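Putative cell adhesion protein (Bacteroides fragilis, PDB 4H40) probably serves as a fimbrillin-like pilus subunit that takes part in adhesion of the bacterium. Local coordinates at residues 61-66 with 114-118; 154-158 with 169-173; 194-200 with 272-277; 237-241 with 253-257. All blocks are in the same frame, centred on the assembly; numbering follows the deposited sequence.

Contact 1: residues 61-66 with 114-118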
loop_
_atom_site.group_PDB
_atom_site.type_symbol
_atom_site.label_atom_id
_atom_site.label_comp_id
_atom_site.label_asym_id
_atom_site.label_seq_id
_atom_site.Cartn_x
_atom_site.Cartn_y
_atom_site.Cartn_z
ATOM N N VAL B 61 18.251 32.702 -22.030
ATOM C CA VAL B 61 19.626 33.199 -22.068
ATOM C C VAL B 61 19.883 34.195 -20.929
ATOM O O VAL B 61 19.024 35.016 -20.609
ATOM C CB VAL B 61 19.967 33.802 -23.454
ATOM C CG1 VAL B 61 21.355 34.435 -23.479
ATOM C CG2 VAL B 61 19.861 32.742 -24.541
ATOM N N TYR B 62 21.080 34.082 -20.322
ATOM C CA TYR B 62 21.611 34.937 -19.257
ATOM C C TYR B 62 23.002 35.462 -19.642
ATOM O O TYR B 62 23.700 34.796 -20.405
ATOM C CB TYR B 62 21.705 34.170 -17.925
ATOM C CG TYR B 62 20.408 33.545 -17.461
ATOM C CD1 TYR B 62 20.067 32.249 -17.827
ATOM C CD2 TYR B 62 19.548 34.230 -16.606
ATOM C CE1 TYR B 62 18.878 31.665 -17.394
ATOM C CE2 TYR B 62 18.366 33.648 -16.146
ATOM C CZ TYR B 62 18.038 32.364 -16.537
ATOM O OH TYR B 62 16.868 31.794 -16.090
ATOM N N ASP B 63 23.429 36.621 -19.103
ATOM C CA ASP B 63 24.782 37.111 -19.392
ATOM C C ASP B 63 25.793 36.360 -18.483
ATOM O O ASP B 63 25.382 35.461 -17.742
ATOM C CB ASP B 63 24.880 38.648 -19.246
ATOM C CG ASP B 63 24.522 39.249 -17.894
ATOM O OD1 ASP B 63 24.396 38.486 -16.914
ATOM O OD2 ASP B 63 24.401 40.489 -17.812
ATOM N N ASP B 64 27.096 36.724 -18.537
ATOM C CA ASP B 64 28.150 36.088 -17.731
ATOM C C ASP B 64 27.936 36.281 -16.205
ATOM O O ASP B 64 28.460 35.493 -15.417
ATOM C CB ASP B 64 29.557 36.582 -18.149
ATOM C CG ASP B 64 29.694 38.080 -18.349
ATOM O OD1 ASP B 64 29.481 38.836 -17.369
ATOM O OD2 ASP B 64 30.070 38.497 -19.468
ATOM N N ALA B 65 27.141 37.293 -15.806
ATOM C CA ALA B 65 26.814 37.594 -14.412
ATOM C C ALA B 65 25.459 36.962 -13.982
ATOM O O ALA B 65 24.954 37.271 -12.898
ATOM C CB ALA B 65 26.792 39.099 -14.200
ATOM N N LYS B 66 24.901 36.059 -14.825
ATOM C CA LYS B 66 23.654 35.295 -14.627
ATOM C C LYS B 66 22.385 36.191 -14.593
ATOM O O LYS B 66 21.403 35.852 -13.915
ATOM C CB LYS B 66 23.718 34.389 -13.373
ATOM C CG LYS B 66 24.681 33.213 -13.495
ATOM C CD LYS B 66 24.647 32.373 -12.233
ATOM C CE LYS B 66 25.664 31.257 -12.216
ATOM N NZ LYS B 66 25.407 30.299 -11.098
ATOM N N THR B 114 30.234 35.318 -23.452
ATOM C CA THR B 114 29.929 34.144 -22.641
ATOM C C THR B 114 28.564 34.353 -22.030
ATOM O O THR B 114 28.293 35.395 -21.425
ATOM C CB THR B 114 31.030 33.857 -21.607
ATOM O OG1 THR B 114 32.299 33.825 -22.272
ATOM C CG2 THR B 114 30.810 32.535 -20.865
ATOM N N TYR B 115 27.707 33.346 -22.214
ATOM C CA TYR B 115 26.318 33.310 -21.774
ATOM C C TYR B 115 25.967 32.009 -21.050
ATOM O O TYR B 115 26.476 30.946 -21.399
ATOM C CB TYR B 115 25.375 33.445 -22.993
ATOM C CG TYR B 115 25.615 34.664 -23.850
ATOM C CD1 TYR B 115 24.973 35.870 -23.576
ATOM C CD2 TYR B 115 26.466 34.611 -24.950
ATOM C CE1 TYR B 115 25.194 37.001 -24.365
ATOM C CE2 TYR B 115 26.699 35.735 -25.742
ATOM C CZ TYR B 115 26.054 36.927 -25.453
ATOM O OH TYR B 115 26.274 38.032 -26.243
ATOM N N TYR B 116 25.052 32.094 -20.080
ATOM C CA TYR B 116 24.491 30.940 -19.385
ATOM C C TYR B 116 23.178 30.639 -20.044
ATOM O O TYR B 116 22.516 31.568 -20.501
ATOM C CB TYR B 116 24.286 31.228 -17.891
ATOM C CG TYR B 116 25.562 31.199 -17.083
ATOM C CD1 TYR B 116 26.109 29.992 -16.652
ATOM C CD2 TYR B 116 26.197 32.377 -16.703
ATOM C CE1 TYR B 116 27.275 29.958 -15.891
ATOM C CE2 TYR B 116 27.356 32.358 -15.931
ATOM C CZ TYR B 116 27.895 31.144 -15.530
ATOM O OH TYR B 116 29.041 31.108 -14.771
ATOM N N PHE B 117 22.787 29.374 -20.129
ATOM C CA PHE B 117 21.499 29.087 -20.738
ATOM C C PHE B 117 20.791 27.952 -20.015
ATOM O O PHE B 117 21.416 27.006 -19.527
ATOM C CB PHE B 117 21.591 28.841 -22.273
ATOM C CG PHE B 117 22.396 27.644 -22.721
ATOM C CD1 PHE B 117 23.767 27.743 -22.915
ATOM C CD2 PHE B 117 21.779 26.420 -22.969
ATOM C CE1 PHE B 117 24.521 26.621 -23.300
ATOM C CE2 PHE B 117 22.532 25.298 -23.365
ATOM C CZ PHE B 117 23.898 25.409 -23.533
ATOM N N ARG B 118 19.469 28.095 -19.914
ATOM C CA ARG B 118 18.563 27.126 -19.308
ATOM C C ARG B 118 17.513 26.736 -20.333
ATOM O O ARG B 118 17.272 27.479 -21.295
ATOM C CB ARG B 118 17.909 27.672 -18.027
ATOM C CG ARG B 118 18.900 28.097 -16.970
ATOM C CD ARG B 118 18.294 28.061 -15.595
ATOM N NE ARG B 118 19.291 27.581 -14.647
ATOM C CZ ARG B 118 19.102 26.599 -13.777
ATOM N NH1 ARG B 118 17.921 26.014 -13.669
ATOM N NH2 ARG B 118 20.084 26.215 -12.988
HETATM O O HOH W 1 28.427 37.910 -21.406
#
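Val61 forms a non-hydrogen-bonded antiparallel pair with Phe117 (CA-CA 4.7 Å), yet its side chain packs on the neighbouring ring, with CG1 3.9 Å from Tyr115 CD1. Tyr62 makes the hydrogen-bonded pair: its N donates to Tyr116 O (2.9 Å) and its O accepts from Tyr116 N (3.0 Å). On the face they share, Tyr62 CB lies 3.9 Å from Tyr116 CB. Tyr62 CE1 rests 3.6 Å from Arg118 CG, and the Arg118 guanidinium forms a salt bridge with Asp145. This is a regular antiparallel ladder between strands 56-62 and 113-121, the latter an inner strand flanked also by 153-157 in the sheet of an all-beta, fimbrillin-like protein. A type I turn from Asp63 to Lys66 follows, closed by Lys66 N to Asp63 O at 3.0 Å. Asp64 stays linked through water 1, which donates to Asp64 OD2 (2.6 Å) and Thr114 O (2.5 Å). Lys66 then folds back over the Tyr116 ring, CG 4.0 Å from the ring centroid in a CH-pi contact.

Contact 2: residues 154-158 with 169-173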
loop_
_atom_site.group_PDB
_atom_site.type_symbol
_atom_site.label_atom_id
_atom_site.label_comp_id
_atom_site.label_asym_id
_atom_site.label_seq_id
_atom_site.Cartn_x
_atom_site.Cartn_y
_atom_site.Cartn_z
ATOM N N ALA B 154 27.428 27.042 -19.612
ATOM C CA ALA B 154 27.796 28.297 -20.235
ATOM C C ALA B 154 28.290 28.012 -21.646
ATOM O O ALA B 154 28.778 26.907 -21.934
ATOM C CB ALA B 154 28.857 29.006 -19.413
ATOM N N VAL B 155 28.115 28.990 -22.536
ATOM C CA VAL B 155 28.555 28.923 -23.933
ATOM C C VAL B 155 29.310 30.197 -24.264
ATOM O O VAL B 155 28.903 31.280 -23.842
ATOM C CB VAL B 155 27.383 28.652 -24.928
ATOM C CG1 VAL B 155 26.292 29.734 -24.867
ATOM C CG2 VAL B 155 27.895 28.450 -26.359
ATOM N N THR B 156 30.417 30.060 -24.994
ATOM C CA THR B 156 31.190 31.207 -25.462
ATOM C C THR B 156 30.979 31.300 -26.969
ATOM O O THR B 156 31.246 30.342 -27.691
ATOM C CB THR B 156 32.662 31.104 -25.051
ATOM O OG1 THR B 156 32.733 30.983 -23.632
ATOM C CG2 THR B 156 33.473 32.313 -25.498
ATOM N N ILE B 157 30.458 32.437 -27.426
ATOM C CA ILE B 157 30.203 32.687 -28.840
ATOM C C ILE B 157 31.369 33.522 -29.386
ATOM O O ILE B 157 31.727 34.550 -28.802
ATOM C CB ILE B 157 28.808 33.337 -29.059
ATOM C CG1 ILE B 157 27.705 32.444 -28.444
ATOM C CG2 ILE B 157 28.542 33.575 -30.549
ATOM C CD1 ILE B 157 26.359 33.083 -28.260
ATOM N N THR B 158 31.994 33.044 -30.477
ATOM C CA THR B 158 33.150 33.691 -31.118
ATOM C C THR B 158 32.745 34.422 -32.402
ATOM O O THR B 158 31.770 34.045 -33.051
ATOM C CB THR B 158 34.250 32.658 -31.405
ATOM O OG1 THR B 158 33.667 31.498 -32.004
ATOM C CG2 THR B 158 35.021 32.258 -30.150
ATOM N N VAL B 169 28.168 31.138 -38.073
ATOM C CA VAL B 169 27.191 30.382 -37.251
ATOM C C VAL B 169 27.889 29.571 -36.138
ATOM O O VAL B 169 29.087 29.276 -36.232
ATOM C CB VAL B 169 26.247 29.451 -38.071
ATOM C CG1 VAL B 169 25.639 30.172 -39.268
ATOM C CG2 VAL B 169 26.946 28.163 -38.505
ATOM N N GLN B 170 27.120 29.191 -35.105
ATOM C CA GLN B 170 27.630 28.386 -33.998
ATOM C C GLN B 170 26.610 27.351 -33.569
ATOM O O GLN B 170 25.417 27.644 -33.501
ATOM C CB GLN B 170 28.049 29.253 -32.803
ATOM C CG GLN B 170 29.061 28.561 -31.888
ATOM C CD GLN B 170 29.765 29.518 -30.978
ATOM O OE1 GLN B 170 30.531 30.381 -31.413
ATOM N NE2 GLN B 170 29.547 29.361 -29.686
ATOM N N THR B 171 27.091 26.136 -33.290
ATOM C CA THR B 171 26.251 25.033 -32.839
ATOM C C THR B 171 26.229 25.054 -31.313
ATOM O O THR B 171 27.280 25.052 -30.664
ATOM C CB THR B 171 26.726 23.687 -33.432
ATOM O OG1 THR B 171 26.819 23.797 -34.862
ATOM C CG2 THR B 171 25.812 22.541 -33.076
ATOM N N LEU B 172 25.020 25.113 -30.753
ATOM C CA LEU B 172 24.773 25.116 -29.317
ATOM C C LEU B 172 24.325 23.724 -28.896
ATOM O O LEU B 172 23.196 23.328 -29.174
ATOM C CB LEU B 172 23.710 26.178 -28.977
ATOM C CG LEU B 172 23.364 26.380 -27.505
ATOM C CD1 LEU B 172 24.355 27.275 -26.841
ATOM C CD2 LEU B 172 22.013 27.002 -27.371
ATOM N N TYR B 173 25.222 22.963 -28.269
ATOM C CA TYR B 173 24.899 21.610 -27.816
ATOM C C TYR B 173 24.159 21.692 -26.468
ATOM O O TYR B 173 24.713 22.165 -25.457
ATOM C CB TYR B 173 26.163 20.729 -27.749
ATOM C CG TYR B 173 26.720 20.388 -29.115
ATOM C CD1 TYR B 173 26.187 19.341 -29.866
ATOM C CD2 TYR B 173 27.776 21.113 -29.662
ATOM C CE1 TYR B 173 26.687 19.027 -31.131
ATOM C CE2 TYR B 173 28.290 20.807 -30.925
ATOM C CZ TYR B 173 27.738 19.764 -31.661
ATOM O OH TYR B 173 28.227 19.442 -32.914
#
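Strand 154-157 and strand 169-173 run almost exactly antiparallel, at 177°, but their axes approach no closer than 8.9 Å and the nearest CA atoms, those of Ile157 and Gln170, are 7.2 Å apart. The two backbones are therefore too far apart for a ladder, and each strand has its partner elsewhere: 153-157 pairs with 113-121, and 169-173 with 14-19. Side chains bridge the gap. Gln170, with chi1 and chi2 both t, extends across so that its terminal amide lies against the backbone around Ile157. NE2 of Gln170 donates to Thr156 O (2.8 Å), while OE1 of Gln170 accepts from Thr158 N (3.2 Å) and, weakly, from Thr158 OG1 (3.4 Å). The same amide lies close to apolar groups, its NE2 3.8 Å from Val155 CG2 and 3.8 Å from Ile157 CG1. Further along, the contact becomes apolar: Val155 CG1 meets Leu172 CD1 at 3.7 Å, and both residues also touch Phe117, so that a hydrophobic cluster lies between the two sheets. The Gln170 side chain thus stands in for a peptide group, offering one donor and one acceptor to a carbonyl and an NH on the side of strand 153-157 turned away from 113-121, and supplying the polar pairing that the separation denies to the main chains.

Contact 3: residues 194-200 with 272-277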
loop_
_atom_site.group_PDB
_atom_site.type_symbol
_atom_site.label_atom_id
_atom_site.label_comp_id
_atom_site.label_asym_id
_atom_site.label_seq_id
_atom_site.Cartn_x
_atom_site.Cartn_y
_atom_site.Cartn_z
ATOM N N VAL B 194 -16.180 -8.216 -16.195
ATOM C CA VAL B 194 -16.129 -6.869 -16.780
ATOM C C VAL B 194 -15.941 -7.015 -18.273
ATOM O O VAL B 194 -14.936 -7.560 -18.735
ATOM C CB VAL B 194 -15.056 -5.964 -16.124
ATOM C CG1 VAL B 194 -15.035 -4.585 -16.777
ATOM C CG2 VAL B 194 -15.308 -5.840 -14.621
ATOM N N HIS B 195 -16.950 -6.589 -19.019
ATOM C CA HIS B 195 -16.996 -6.677 -20.466
ATOM C C HIS B 195 -16.609 -5.355 -21.077
ATOM O O HIS B 195 -15.909 -5.324 -22.079
ATOM C CB HIS B 195 -18.400 -7.092 -20.914
ATOM C CG HIS B 195 -18.846 -8.391 -20.331
ATOM N ND1 HIS B 195 -18.132 -9.556 -20.536
ATOM C CD2 HIS B 195 -19.909 -8.667 -19.545
ATOM C CE1 HIS B 195 -18.787 -10.499 -19.878
ATOM N NE2 HIS B 195 -19.859 -10.010 -19.262
ATOM N N THR B 196 -17.090 -4.258 -20.497
ATOM C CA THR B 196 -16.801 -2.905 -20.964
ATOM C C THR B 196 -16.362 -2.069 -19.778
ATOM O O THR B 196 -16.971 -2.125 -18.710
ATOM C CB THR B 196 -17.993 -2.253 -21.700
ATOM O OG1 THR B 196 -19.040 -2.006 -20.767
ATOM C CG2 THR B 196 -18.494 -3.071 -22.868
ATOM N N LEU B 197 -15.309 -1.283 -19.989
ATOM C CA LEU B 197 -14.701 -0.430 -18.995
ATOM C C LEU B 197 -14.264 0.844 -19.694
ATOM O O LEU B 197 -13.363 0.821 -20.530
ATOM C CB LEU B 197 -13.526 -1.201 -18.354
ATOM C CG LEU B 197 -12.487 -0.469 -17.510
ATOM C CD1 LEU B 197 -13.073 0.013 -16.197
ATOM C CD2 LEU B 197 -11.264 -1.355 -17.290
ATOM N N GLU B 198 -14.926 1.949 -19.365
ATOM C CA GLU B 198 -14.663 3.272 -19.927
ATOM C C GLU B 198 -14.503 4.283 -18.810
ATOM O O GLU B 198 -14.862 3.996 -17.670
ATOM C CB GLU B 198 -15.826 3.715 -20.839
ATOM C CG GLU B 198 -16.057 2.885 -22.092
ATOM C CD GLU B 198 -17.451 3.087 -22.660
ATOM O OE1 GLU B 198 -18.407 2.469 -22.134
ATOM O OE2 GLU B 198 -17.595 3.916 -23.589
HETATM N N MSE B 199 -13.992 5.478 -19.147
HETATM C CA MSE B 199 -13.860 6.625 -18.241
HETATM C C MSE B 199 -15.141 7.421 -18.256
HETATM O O MSE B 199 -15.658 7.704 -19.335
HETATM C CB MSE B 199 -12.719 7.575 -18.706
HETATM C CG MSE B 199 -11.318 6.998 -18.582
HETATM SE SE MSE B 199 -10.472 7.296 -16.840
HETATM C CE MSE B 199 -9.966 9.100 -17.072
ATOM N N LEU B 200 -15.628 7.862 -17.098
ATOM C CA LEU B 200 -16.753 8.778 -17.109
ATOM C C LEU B 200 -16.190 10.197 -17.385
ATOM O O LEU B 200 -14.969 10.402 -17.265
ATOM C CB LEU B 200 -17.516 8.718 -15.782
ATOM C CG LEU B 200 -18.326 7.470 -15.500
ATOM C CD1 LEU B 200 -18.857 7.498 -14.102
ATOM C CD2 LEU B 200 -19.437 7.280 -16.520
ATOM N N ASN B 272 -13.971 7.430 -11.513
ATOM C CA ASN B 272 -15.332 7.460 -12.040
ATOM C C ASN B 272 -15.315 6.697 -13.335
ATOM O O ASN B 272 -14.759 7.175 -14.336
ATOM C CB ASN B 272 -15.804 8.889 -12.220
ATOM C CG ASN B 272 -15.731 9.690 -10.953
ATOM O OD1 ASN B 272 -16.613 9.623 -10.119
ATOM N ND2 ASN B 272 -14.666 10.443 -10.781
ATOM N N LEU B 273 -15.810 5.448 -13.292
ATOM C CA LEU B 273 -15.755 4.556 -14.446
ATOM C C LEU B 273 -17.122 4.034 -14.815
ATOM O O LEU B 273 -18.017 3.940 -13.966
ATOM C CB LEU B 273 -14.814 3.357 -14.152
ATOM C CG LEU B 273 -13.416 3.653 -13.579
ATOM C CD1 LEU B 273 -12.754 2.401 -13.038
ATOM C CD2 LEU B 273 -12.519 4.324 -14.600
ATOM N N LYS B 274 -17.274 3.671 -16.090
ATOM C CA LYS B 274 -18.482 3.070 -16.629
ATOM C C LYS B 274 -18.192 1.593 -16.806
ATOM O O LYS B 274 -17.554 1.209 -17.777
ATOM C CB LYS B 274 -18.894 3.756 -17.942
ATOM C CG LYS B 274 -20.331 3.512 -18.351
ATOM C CD LYS B 274 -20.623 4.295 -19.607
ATOM C CE LYS B 274 -22.102 4.411 -19.864
ATOM N NZ LYS B 274 -22.359 5.035 -21.188
ATOM N N VAL B 275 -18.589 0.781 -15.837
ATOM C CA VAL B 275 -18.380 -0.670 -15.836
ATOM C C VAL B 275 -19.651 -1.346 -16.360
ATOM O O VAL B 275 -20.728 -1.132 -15.820
ATOM C CB VAL B 275 -17.968 -1.206 -14.436
ATOM C CG1 VAL B 275 -17.640 -2.689 -14.492
ATOM C CG2 VAL B 275 -16.783 -0.420 -13.884
ATOM N N ASN B 276 -19.516 -2.127 -17.439
ATOM C CA ASN B 276 -20.605 -2.837 -18.108
ATOM C C ASN B 276 -21.837 -1.937 -18.333
ATOM O O ASN B 276 -22.974 -2.379 -18.151
ATOM C CB ASN B 276 -20.978 -4.104 -17.339
ATOM C CG ASN B 276 -19.893 -5.145 -17.306
ATOM O OD1 ASN B 276 -18.996 -5.180 -18.155
ATOM N ND2 ASN B 276 -19.970 -6.038 -16.333
ATOM N N GLY B 277 -21.585 -0.693 -18.741
ATOM C CA GLY B 277 -22.609 0.306 -19.039
ATOM C C GLY B 277 -23.169 1.081 -17.863
ATOM O O GLY B 277 -23.932 2.023 -18.071
HETATM O O HOH W 2 -19.131 0.503 -19.866
#
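Asn276 fills a hollow at the end of the strand pair: its OD1 sits between two backbone amides, accepting from His195 N (2.6 Å) and Thr196 N (3.2 Å), while its own N donates to Thr196 O (2.8 Å). Positive phi at Asn276 and Gly277 makes the tight reversal into strand 278-287. On the inward face, Leu197 CD1 projects over Leu273 CD1 (4.0 Å) and Val275 CG2 (4.4 Å), and Val194 CG2 flanks Val275 CG1 at 3.9 Å; Val188 and Val303 of the facing sheet receive these bumps. On the other face Leu200 lies in the groove beside strand 272-275, its CD2 3.8 Å from Lys274 CB and its CD1 3.8 Å from Asn272 CB. Water 2 occupies a gap among Thr196 OG1, Glu198 OE1, Lys274 O and Gly277 N. Backbone bonds such as Lys274 N to Glu198 O (2.9 Å) set the antiparallel register; the ladder is apolar around Leu197 and Val275, charged and hydrated around Glu198 and Lys274, whose stem Leu200 covers.

Contact 4: residues 237-241 with 253-257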
loop_
_atom_site.group_PDB
_atom_site.type_symbol
_atom_site.label_atom_id
_atom_site.label_comp_id
_atom_site.label_asym_id
_atom_site.label_seq_id
_atom_site.Cartn_x
_atom_site.Cartn_y
_atom_site.Cartn_z
ATOM N N SER B 237 -6.585 19.852 -5.937
ATOM C CA SER B 237 -6.931 18.648 -6.689
ATOM C C SER B 237 -6.564 18.747 -8.181
ATOM O O SER B 237 -6.283 19.837 -8.702
ATOM C CB SER B 237 -8.428 18.349 -6.539
ATOM O OG SER B 237 -9.241 19.027 -7.483
ATOM N N VAL B 238 -6.599 17.591 -8.860
ATOM C CA VAL B 238 -6.356 17.492 -10.298
ATOM C C VAL B 238 -7.283 16.381 -10.885
ATOM O O VAL B 238 -7.572 15.394 -10.209
ATOM C CB VAL B 238 -4.856 17.326 -10.669
ATOM C CG1 VAL B 238 -4.287 15.984 -10.235
ATOM C CG2 VAL B 238 -4.653 17.537 -12.153
ATOM N N ARG B 239 -7.803 16.602 -12.102
ATOM C CA ARG B 239 -8.667 15.645 -12.764
ATOM C C ARG B 239 -8.021 15.082 -14.046
ATOM O O ARG B 239 -7.505 15.845 -14.869
ATOM C CB ARG B 239 -10.005 16.302 -13.083
ATOM C CG ARG B 239 -11.065 15.334 -13.567
ATOM C CD ARG B 239 -12.396 15.987 -13.892
ATOM N NE ARG B 239 -12.978 16.783 -12.798
ATOM C CZ ARG B 239 -13.639 16.289 -11.751
ATOM N NH1 ARG B 239 -13.775 14.972 -11.597
ATOM N NH2 ARG B 239 -14.146 17.101 -10.836
ATOM N N ILE B 240 -8.007 13.749 -14.186
ATOM C CA ILE B 240 -7.535 13.054 -15.394
ATOM C C ILE B 240 -8.804 12.689 -16.126
ATOM O O ILE B 240 -9.639 11.999 -15.554
ATOM C CB ILE B 240 -6.622 11.821 -15.138
ATOM C CG1 ILE B 240 -5.532 12.078 -14.048
ATOM C CG2 ILE B 240 -6.010 11.356 -16.453
ATOM C CD1 ILE B 240 -4.785 10.780 -13.576
ATOM N N THR B 241 -9.011 13.223 -17.325
ATOM C CA THR B 241 -10.222 12.968 -18.097
ATOM C C THR B 241 -9.924 12.013 -19.252
ATOM O O THR B 241 -10.840 11.374 -19.776
ATOM C CB THR B 241 -10.840 14.296 -18.600
ATOM O OG1 THR B 241 -9.807 15.166 -19.069
ATOM C CG2 THR B 241 -11.632 15.009 -17.523
ATOM N N ALA B 253 -4.279 5.905 -17.350
ATOM C CA ALA B 253 -4.419 7.338 -17.115
ATOM C C ALA B 253 -3.216 7.823 -16.333
ATOM O O ALA B 253 -2.739 7.117 -15.453
ATOM C CB ALA B 253 -5.716 7.634 -16.379
ATOM N N HIS B 254 -2.664 8.965 -16.706
ATOM C CA HIS B 254 -1.523 9.549 -16.009
ATOM C C HIS B 254 -1.656 11.066 -15.914
ATOM O O HIS B 254 -2.437 11.683 -16.634
ATOM C CB HIS B 254 -0.185 9.154 -16.652
ATOM C CG HIS B 254 0.001 9.653 -18.048
ATOM N ND1 HIS B 254 0.821 10.724 -18.323
ATOM C CD2 HIS B 254 -0.523 9.202 -19.206
ATOM C CE1 HIS B 254 0.779 10.885 -19.633
ATOM N NE2 HIS B 254 -0.033 10.007 -20.201
ATOM N N THR B 255 -0.929 11.651 -14.982
ATOM C CA THR B 255 -0.910 13.087 -14.784
ATOM C C THR B 255 0.318 13.481 -14.018
ATOM O O THR B 255 0.908 12.653 -13.303
ATOM C CB THR B 255 -2.185 13.583 -14.067
ATOM O OG1 THR B 255 -2.344 14.957 -14.336
ATOM C CG2 THR B 255 -2.185 13.343 -12.569
ATOM N N GLY B 256 0.664 14.759 -14.151
ATOM C CA GLY B 256 1.753 15.353 -13.405
ATOM C C GLY B 256 1.182 15.860 -12.106
ATOM O O GLY B 256 0.022 16.288 -12.064
ATOM N N VAL B 257 1.969 15.784 -11.042
ATOM C CA VAL B 257 1.605 16.328 -9.742
ATOM C C VAL B 257 2.850 17.022 -9.207
ATOM O O VAL B 257 3.968 16.567 -9.444
ATOM C CB VAL B 257 0.954 15.332 -8.720
ATOM C CG1 VAL B 257 -0.388 14.821 -9.228
ATOM C CG2 VAL B 257 1.864 14.168 -8.392
HETATM O O HOH W 3 -4.748 15.927 -15.430
#
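Ile240 is the largest contributor here, in the m,t rotamer (chi1 -44°, chi2 169°). This places its CG2 3.7 Å from Ala253 CB and 3.6 Å from His254 O, while its CG1 lies 3.7 Å from Thr255 CB, so it wedges between the inward side chains of Ala253 and Thr255, over the intervening carbonyl of His254. Two residues earlier, Val238 adopts p (68°) and packs against Val257 and Thr255, with its CG1 4.2 Å from Val257 CG1 and its CG2 4.1 Å from Thr255 OG1. Thr255, in t, holds that hydroxyl within reach of water 3, which lies 2.8 Å from Thr255 OG1 and donates to Arg239 O, also at 2.8 Å; the water is a polar bridge in a largely apolar gap. The CA-to-CB bonds of Arg239 and His254 point away; Arg239 forms a salt bridge with Glu205, and His254 ND1 is hydrogen-bonded to Tyr139 OH. The axes of strands 237-240 and 253-257 are 7.6 Å apart at closest and inclined at 151°, and the two strands belong to different sheets: the first pairs with strand 197-207, the second with strand 177-190. Such face-to-face packing of alternate inward side chains is the interior of a beta-sandwich, consistent with the membership of the fimbrillin-like family in the transthyretin clan.

In the fold
Contacts 1 and 3 are ladders between neighbouring strands, carried by backbone hydrogen bonds; contacts 2 and 4 span the gap between sheets, where side chains do the work. Contacts 1 and 2 adjoin through neighbouring strands 113-121 and 153-157: Tyr115 O lies 2.8 Å from Val155 N, and Phe117 CE1 packs 3.6 Å from Leu172 CD1. On the opposite side of the chain's centre, contact 4 is nested in the loop closed by contact 3 and meets it where Met199 CE, of a selenomethionine, lies 3.3 Å from Ile240 O. Contact 4 is buried and mainly apolar; the others are partly buried, adding side-chain stems on tyrosine rings (1), a glutamine amide (2), and charge with water (3).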